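Local coordinates for protein inositol-1-monophosphatase SuhB (Mycobacterium tuberculosis, PDB 2Q74) that probably hydrolyses inositol 1-phosphate to free myo-inositol and phosphate with the help of magnesium ions, and forms a homodimer when magnesium binds, at residues 21-26 with 119-124; 54-59 with 107-112. All coordinates share one frame; numbering follows the deposited sequence.

Contact 1. Residues 21-26 with 119-124; sequences EAAAFV and YAVSIG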
ATOM      1  N   GLU A  21      21.341   3.599  -7.736  1.00 59.68           N
ATOM      2  CA  GLU A  21      22.020   2.495  -8.411  1.00 59.75           C
ATOM      3  C   GLU A  21      21.427   1.152  -8.042  1.00 58.59           C
ATOM      4  O   GLU A  21      21.041   0.382  -8.900  1.00 59.08           O
ATOM      5  CB  GLU A  21      23.489   2.458  -8.012  1.00 60.07           C
ATOM      6  CG  GLU A  21      24.412   3.312  -8.809  1.00 61.84           C
ATOM      7  CD  GLU A  21      25.837   3.101  -8.364  1.00 64.32           C
ATOM      8  OE1 GLU A  21      26.312   1.943  -8.415  1.00 67.20           O
ATOM      9  OE2 GLU A  21      26.466   4.086  -7.919  1.00 67.74           O
ATOM     10  N   ALA A  22      21.389   0.877  -6.746  1.00 57.69           N
ATOM     11  CA  ALA A  22      20.933  -0.405  -6.227  1.00 57.07           C
ATOM     12  C   ALA A  22      19.465  -0.663  -6.601  1.00 56.76           C
ATOM     13  O   ALA A  22      19.107  -1.783  -6.967  1.00 56.84           O
ATOM     14  CB  ALA A  22      21.146  -0.470  -4.725  1.00 56.53           C
ATOM     15  N   ALA A  23      18.639   0.382  -6.584  1.00 56.33           N
ATOM     16  CA  ALA A  23      17.248   0.253  -6.998  1.00 55.98           C
ATOM     17  C   ALA A  23      17.189  -0.234  -8.440  1.00 56.06           C
ATOM     18  O   ALA A  23      16.472  -1.186  -8.760  1.00 56.28           O
ATOM     19  CB  ALA A  23      16.518   1.580  -6.850  1.00 55.74           C
ATOM     20  N   ALA A  24      17.956   0.409  -9.308  1.00 55.89           N
ATOM     21  CA  ALA A  24      18.012   0.026 -10.720  1.00 56.20           C
ATOM     22  C   ALA A  24      18.406  -1.449 -10.897  1.00 56.73           C
ATOM     23  O   ALA A  24      17.920  -2.143 -11.804  1.00 56.72           O
ATOM     24  CB  ALA A  24      18.999   0.923 -11.465  1.00 55.28           C
ATOM     25  N   PHE A  25      19.302  -1.917 -10.034  1.00 57.66           N
ATOM     26  CA  PHE A  25      19.808  -3.291 -10.101  1.00 58.22           C
ATOM     27  C   PHE A  25      18.760  -4.279  -9.621  1.00 58.85           C
ATOM     28  O   PHE A  25      18.559  -5.322 -10.229  1.00 59.24           O
ATOM     29  CB  PHE A  25      21.059  -3.391  -9.226  1.00 58.54           C
ATOM     30  CG  PHE A  25      21.684  -4.750  -9.199  1.00 58.15           C
ATOM     31  CD1 PHE A  25      22.482  -5.175 -10.232  1.00 58.86           C
ATOM     32  CD2 PHE A  25      21.503  -5.590  -8.109  1.00 58.50           C
ATOM     33  CE1 PHE A  25      23.090  -6.439 -10.195  1.00 59.33           C
ATOM     34  CE2 PHE A  25      22.096  -6.844  -8.062  1.00 59.14           C
ATOM     35  CZ  PHE A  25      22.887  -7.270  -9.107  1.00 59.23           C
ATOM     36  N   VAL A  26      18.098  -3.947  -8.520  1.00 59.39           N
ATOM     37  CA  VAL A  26      17.020  -4.777  -7.985  1.00 59.82           C
ATOM     38  C   VAL A  26      15.902  -4.924  -9.009  1.00 60.59           C
ATOM     39  O   VAL A  26      15.388  -5.995  -9.255  1.00 60.87           O
ATOM     40  CB  VAL A  26      16.441  -4.127  -6.695  1.00 59.46           C
ATOM     41  CG1 VAL A  26      15.143  -4.792  -6.279  1.00 57.66           C
ATOM     42  CG2 VAL A  26      17.480  -4.176  -5.587  1.00 58.79           C
ATOM     43  N   TYR A 119       8.630  -1.940  -2.035  1.00 52.82           N
ATOM     44  CA  TYR A 119       9.879  -2.371  -1.403  1.00 52.50           C
ATOM     45  C   TYR A 119      10.929  -1.323  -1.651  1.00 52.50           C
ATOM     46  O   TYR A 119      10.832  -0.575  -2.625  1.00 53.29           O
ATOM     47  CB  TYR A 119      10.335  -3.711  -1.943  1.00 52.71           C
ATOM     48  CG  TYR A 119      10.070  -3.905  -3.398  1.00 53.31           C
ATOM     49  CD1 TYR A 119      11.050  -3.674  -4.359  1.00 53.92           C
ATOM     50  CD2 TYR A 119       8.830  -4.333  -3.816  1.00 54.62           C
ATOM     51  CE1 TYR A 119      10.768  -3.882  -5.718  1.00 55.03           C
ATOM     52  CE2 TYR A 119       8.555  -4.544  -5.122  1.00 55.12           C
ATOM     53  CZ  TYR A 119       9.505  -4.317  -6.083  1.00 54.74           C
ATOM     54  OH  TYR A 119       9.157  -4.567  -7.408  1.00 55.75           O
ATOM     55  N   ALA A 120      11.956  -1.281  -0.807  1.00 52.44           N
ATOM     56  CA  ALA A 120      12.922  -0.175  -0.862  1.00 51.85           C
ATOM     57  C   ALA A 120      14.371  -0.567  -0.540  1.00 52.07           C
ATOM     58  O   ALA A 120      14.649  -1.525   0.164  1.00 52.20           O
ATOM     59  CB  ALA A 120      12.476   0.901   0.065  1.00 51.06           C
ATOM     60  N   VAL A 121      15.292   0.207  -1.083  1.00 53.00           N
ATOM     61  CA  VAL A 121      16.684   0.132  -0.706  1.00 53.55           C
ATOM     62  C   VAL A 121      16.897   1.239   0.339  1.00 54.35           C
ATOM     63  O   VAL A 121      16.521   2.385   0.097  1.00 54.59           O
ATOM     64  CB  VAL A 121      17.581   0.384  -1.925  1.00 53.39           C
ATOM     65  CG1 VAL A 121      19.046   0.314  -1.514  1.00 53.16           C
ATOM     66  CG2 VAL A 121      17.248  -0.607  -3.054  1.00 52.43           C
ATOM     67  N   SER A 122      17.476   0.888   1.486  1.00 55.55           N
ATOM     68  CA  SER A 122      17.754   1.842   2.564  1.00 56.81           C
ATOM     69  C   SER A 122      19.254   1.899   2.837  1.00 57.83           C
ATOM     70  O   SER A 122      19.865   0.859   3.070  1.00 57.31           O
ATOM     71  CB  SER A 122      17.026   1.427   3.841  1.00 56.89           C
ATOM     72  OG  SER A 122      17.181   2.385   4.875  1.00 58.03           O
ATOM     73  N   ILE A 123      19.823   3.115   2.800  1.00 59.20           N
ATOM     74  CA  ILE A 123      21.249   3.368   3.028  1.00 60.37           C
ATOM     75  C   ILE A 123      21.371   4.469   4.107  1.00 61.07           C
ATOM     76  O   ILE A 123      21.017   5.623   3.868  1.00 61.20           O
ATOM     77  CB  ILE A 123      21.973   3.897   1.767  1.00 60.60           C
ATOM     78  CG1 ILE A 123      21.617   3.114   0.503  1.00 62.36           C
ATOM     79  CG2 ILE A 123      23.472   3.898   1.991  1.00 61.18           C
ATOM     80  CD1 ILE A 123      22.375   1.819   0.307  1.00 64.29           C
ATOM     81  N   GLY A 124      21.885   4.121   5.277  1.00 61.66           N
ATOM     82  CA  GLY A 124      22.112   5.101   6.325  1.00 62.56           C
ATOM     83  C   GLY A 124      23.595   5.301   6.617  1.00 63.18           C
ATOM     84  O   GLY A 124      24.370   4.341   6.590  1.00 63.35           O
TER
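Val121 carries most of the strand side of this contact, its two methyl groups dividing the helix surface between them. The contact across the two segments is entirely apolar. CG1 of Val121 lies 3.9 Å from CB of Ala22. CG2 instead settles over the helix backbone at Ala23, 3.9 Å from Ala23 N and nearly as close to Ala23 CA, with Ala23 CB slightly farther off. The same methyl also meets Val26 one turn on, where Val26 CG2 and Val121 CG2 stand 4.4 Å apart. The split follows from the torsion: with chi1 at 180°, CG1 extends opposite the backbone N and CG2 opposite the carbonyl carbon, which spreads the branches toward different helix residues. The small side chains of Ala22 and Ala23 let the valine come close to the helix, and the CA atoms of Ala23 and Val121 are only 6.3 Å apart.

Backbone hydrogen bonds serve each element separately. Val26 N bonds to Ala22 O within the helix, while Val121 and Ile123 pair with Ala137 and Ala135 of strand 130-138, and Ser122 and Gly124 with Asp104 and Val102 on strand 100-104. Further apolar contacts extend the layer: Val139 touches Ala23, Val26 and Val121, and Thr63 of helix 55-74 also touches Val26.

Helix 8-33 thus runs over an inner strand of the mixed sheet; the axes of the short segments approach to 8.5 Å, their N-to-C directions 151° apart, roughly antiparallel. This buried helix-on-sheet layer belongs to the alpha-beta-alpha-beta-alpha sandwich of the inositol monophosphatase superfamily, in which helices 8-33 and 55-74 pack on the large sheet.

Contact 2. Residues 54-59 with 107-112; sequences DPVTVV and DGTVNF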
ATOM      1  N   ASP A  54      14.208 -17.833  -1.094  1.00 84.11           N
ATOM      2  CA  ASP A  54      15.294 -18.226  -2.004  1.00 84.15           C
ATOM      3  C   ASP A  54      15.455 -17.272  -3.216  1.00 83.88           C
ATOM      4  O   ASP A  54      16.531 -16.703  -3.407  1.00 83.85           O
ATOM      5  CB  ASP A  54      15.129 -19.675  -2.473  1.00 84.09           C
ATOM      6  CG  ASP A  54      16.373 -20.207  -3.188  1.00 85.17           C
ATOM      7  OD1 ASP A  54      16.798 -19.578  -4.183  1.00 85.71           O
ATOM      8  OD2 ASP A  54      16.914 -21.267  -2.775  1.00 86.14           O
ATOM      9  N   PRO A  55      14.395 -17.092  -4.039  1.00 83.39           N
ATOM     10  CA  PRO A  55      14.516 -16.129  -5.142  1.00 82.57           C
ATOM     11  C   PRO A  55      14.738 -14.685  -4.653  1.00 81.34           C
ATOM     12  O   PRO A  55      15.475 -13.927  -5.278  1.00 81.62           O
ATOM     13  CB  PRO A  55      13.169 -16.263  -5.864  1.00 82.82           C
ATOM     14  CG  PRO A  55      12.226 -16.692  -4.786  1.00 83.63           C
ATOM     15  CD  PRO A  55      13.050 -17.703  -4.021  1.00 83.65           C
ATOM     16  N   VAL A  56      14.120 -14.318  -3.539  1.00 79.64           N
ATOM     17  CA  VAL A  56      14.377 -13.020  -2.944  1.00 78.26           C
ATOM     18  C   VAL A  56      15.727 -13.044  -2.223  1.00 77.10           C
ATOM     19  O   VAL A  56      16.408 -12.027  -2.169  1.00 77.11           O
ATOM     20  CB  VAL A  56      13.239 -12.583  -1.973  1.00 78.29           C
ATOM     21  CG1 VAL A  56      13.073 -13.556  -0.822  1.00 78.09           C
ATOM     22  CG2 VAL A  56      13.505 -11.184  -1.434  1.00 78.60           C
ATOM     23  N   THR A  57      16.116 -14.201  -1.674  1.00 75.61           N
ATOM     24  CA  THR A  57      17.432 -14.347  -1.028  1.00 74.28           C
ATOM     25  C   THR A  57      18.543 -14.061  -2.034  1.00 73.12           C
ATOM     26  O   THR A  57      19.560 -13.437  -1.696  1.00 73.15           O
ATOM     27  CB  THR A  57      17.645 -15.770  -0.439  1.00 74.28           C
ATOM     28  OG1 THR A  57      16.744 -15.980   0.659  1.00 74.49           O
ATOM     29  CG2 THR A  57      19.091 -15.974   0.036  1.00 73.57           C
ATOM     30  N   VAL A  58      18.320 -14.483  -3.274  1.00 71.44           N
ATOM     31  CA  VAL A  58      19.294 -14.303  -4.334  1.00 70.23           C
ATOM     32  C   VAL A  58      19.491 -12.826  -4.639  1.00 69.31           C
ATOM     33  O   VAL A  58      20.611 -12.346  -4.610  1.00 69.05           O
ATOM     34  CB  VAL A  58      18.889 -15.065  -5.625  1.00 70.17           C
ATOM     35  CG1 VAL A  58      19.893 -14.823  -6.719  1.00 69.09           C
ATOM     36  CG2 VAL A  58      18.794 -16.547  -5.344  1.00 69.65           C
ATOM     37  N   VAL A  59      18.403 -12.112  -4.912  1.00 68.47           N
ATOM     38  CA  VAL A  59      18.494 -10.708  -5.296  1.00 67.86           C
ATOM     39  C   VAL A  59      19.019  -9.863  -4.144  1.00 68.48           C
ATOM     40  O   VAL A  59      19.792  -8.925  -4.351  1.00 68.06           O
ATOM     41  CB  VAL A  59      17.153 -10.140  -5.747  1.00 67.43           C
ATOM     42  CG1 VAL A  59      17.310  -8.660  -6.028  1.00 66.30           C
ATOM     43  CG2 VAL A  59      16.641 -10.868  -6.964  1.00 65.55           C
ATOM     44  N   ASP A 107      14.039  -3.885   1.648  1.00 57.65           N
ATOM     45  CA  ASP A 107      13.115  -3.766   2.768  1.00 57.18           C
ATOM     46  C   ASP A 107      11.702  -3.930   2.227  1.00 56.84           C
ATOM     47  O   ASP A 107      11.248  -3.165   1.384  1.00 57.06           O
ATOM     48  CB  ASP A 107      13.248  -2.410   3.451  1.00 57.20           C
ATOM     49  CG  ASP A 107      12.321  -2.268   4.641  1.00 58.24           C
ATOM     50  OD1 ASP A 107      11.956  -3.282   5.279  1.00 57.68           O
ATOM     51  OD2 ASP A 107      11.951  -1.131   4.968  1.00 61.18           O
ATOM     52  N   GLY A 108      11.016  -4.949   2.707  1.00 56.61           N
ATOM     53  CA  GLY A 108       9.730  -5.340   2.164  1.00 56.77           C
ATOM     54  C   GLY A 108       9.931  -6.512   1.245  1.00 56.85           C
ATOM     55  O   GLY A 108       9.638  -6.410   0.065  1.00 57.25           O
ATOM     56  N   THR A 109      10.442  -7.616   1.796  1.00 57.25           N
ATOM     57  CA  THR A 109      10.718  -8.825   1.038  1.00 57.57           C
ATOM     58  C   THR A 109       9.438  -9.566   0.666  1.00 58.14           C
ATOM     59  O   THR A 109       9.364 -10.209  -0.381  1.00 58.50           O
ATOM     60  CB  THR A 109      11.664  -9.792   1.813  1.00 57.59           C
ATOM     61  OG1 THR A 109      11.215  -9.940   3.154  1.00 58.15           O
ATOM     62  CG2 THR A 109      13.091  -9.271   1.831  1.00 57.04           C
ATOM     63  N   VAL A 110       8.437  -9.513   1.531  1.00 58.69           N
ATOM     64  CA  VAL A 110       7.160 -10.117   1.204  1.00 59.12           C
ATOM     65  C   VAL A 110       6.583  -9.386  -0.012  1.00 59.56           C
ATOM     66  O   VAL A 110       6.080  -9.992  -0.959  1.00 59.63           O
ATOM     67  CB  VAL A 110       6.198 -10.060   2.401  1.00 59.08           C
ATOM     68  CG1 VAL A 110       4.810 -10.452   1.987  1.00 59.47           C
ATOM     69  CG2 VAL A 110       6.679 -10.977   3.478  1.00 58.47           C
ATOM     70  N   ASN A 111       6.681  -8.069   0.018  1.00 60.23           N
ATOM     71  CA  ASN A 111       6.168  -7.234  -1.059  1.00 60.67           C
ATOM     72  C   ASN A 111       6.861  -7.547  -2.376  1.00 60.67           C
ATOM     73  O   ASN A 111       6.200  -7.751  -3.400  1.00 60.33           O
ATOM     74  CB  ASN A 111       6.328  -5.757  -0.700  1.00 60.66           C
ATOM     75  CG  ASN A 111       5.193  -5.251   0.161  1.00 61.31           C
ATOM     76  OD1 ASN A 111       4.137  -5.831   0.139  1.00 60.29           O
ATOM     77  ND2 ASN A 111       5.394  -4.141   0.891  1.00 62.29           N
ATOM     78  N   PHE A 112       8.190  -7.606  -2.319  1.00 60.47           N
ATOM     79  CA  PHE A 112       9.016  -8.013  -3.447  1.00 60.75           C
ATOM     80  C   PHE A 112       8.577  -9.362  -4.079  1.00 60.17           C
ATOM     81  O   PHE A 112       8.436  -9.482  -5.295  1.00 59.91           O
ATOM     82  CB  PHE A 112      10.466  -8.129  -2.979  1.00 61.57           C
ATOM     83  CG  PHE A 112      11.435  -8.476  -4.063  1.00 61.05           C
ATOM     84  CD1 PHE A 112      12.025  -7.487  -4.813  1.00 62.28           C
ATOM     85  CD2 PHE A 112      11.777  -9.782  -4.303  1.00 62.55           C
ATOM     86  CE1 PHE A 112      12.934  -7.794  -5.804  1.00 63.01           C
ATOM     87  CE2 PHE A 112      12.681 -10.116  -5.300  1.00 63.19           C
ATOM     88  CZ  PHE A 112      13.257  -9.122  -6.056  1.00 63.37           C
TER
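Val56 overlaps the Phe112 ring at its CD2 corner, its CG2 methyl 3.6 Å from Phe112 CD2 and its CB 3.9 Å from the same carbon. The two side chains run past each other in opposite directions, and the methyl meets the ring obliquely. Val56 CG2 is shared, since it also lies 3.8 Å from CG2 of Thr109, one turn before Phe112, and there Val56 and Thr109 cross at about a right angle. At the far end of the ring, Val59 CG2 approaches Phe112 CZ at 3.9 Å. Phe112 reaches this far because its CG stands anti to the backbone N (chi1 -177°), carrying the ring out toward helix 55-74.

Gly108 is the N-cap of helix 109-114, and its carbonyl accepts the Phe112 N-H at 3.0 Å. This turn and helix start probably belong to the metal and substrate site of the inositol monophosphatase fold: by similarity, Asp107 binds the second magnesium ion, and Asp107, Gly108 and Thr109 bind substrate. Arg30 of helix 8-33 makes a cation-pi contact with the Phe112 ring, while Ile106 packs against it. Across the dimer, Val110 packs on Arg206 of the second subunit.

The centres of contacts 1 and 2 are about 12 Å apart; contact 1 uses helix 8-33 and contact 2 helix 55-74, which follow each other in the chain. Their other segments are joined directly: Ala120 O lies 2.9 Å from Asp107 N, a probable hydrogen bond, and Tyr119 CB packs 3.4 Å from Gly108 O. The rings of Tyr119 and Phe112 meet edge-to-face, and Val26 touches Phe112, which carries apolar packing from one contact to the other. Contact 2 contains residues of the probable metal and substrate site; contact 1 lies close to that site, the Val121 side chain about 7 Å from that of Asp104 and the Val26 side chain about 4 Å from that of Ile106, both predicted by similarity to bind magnesium.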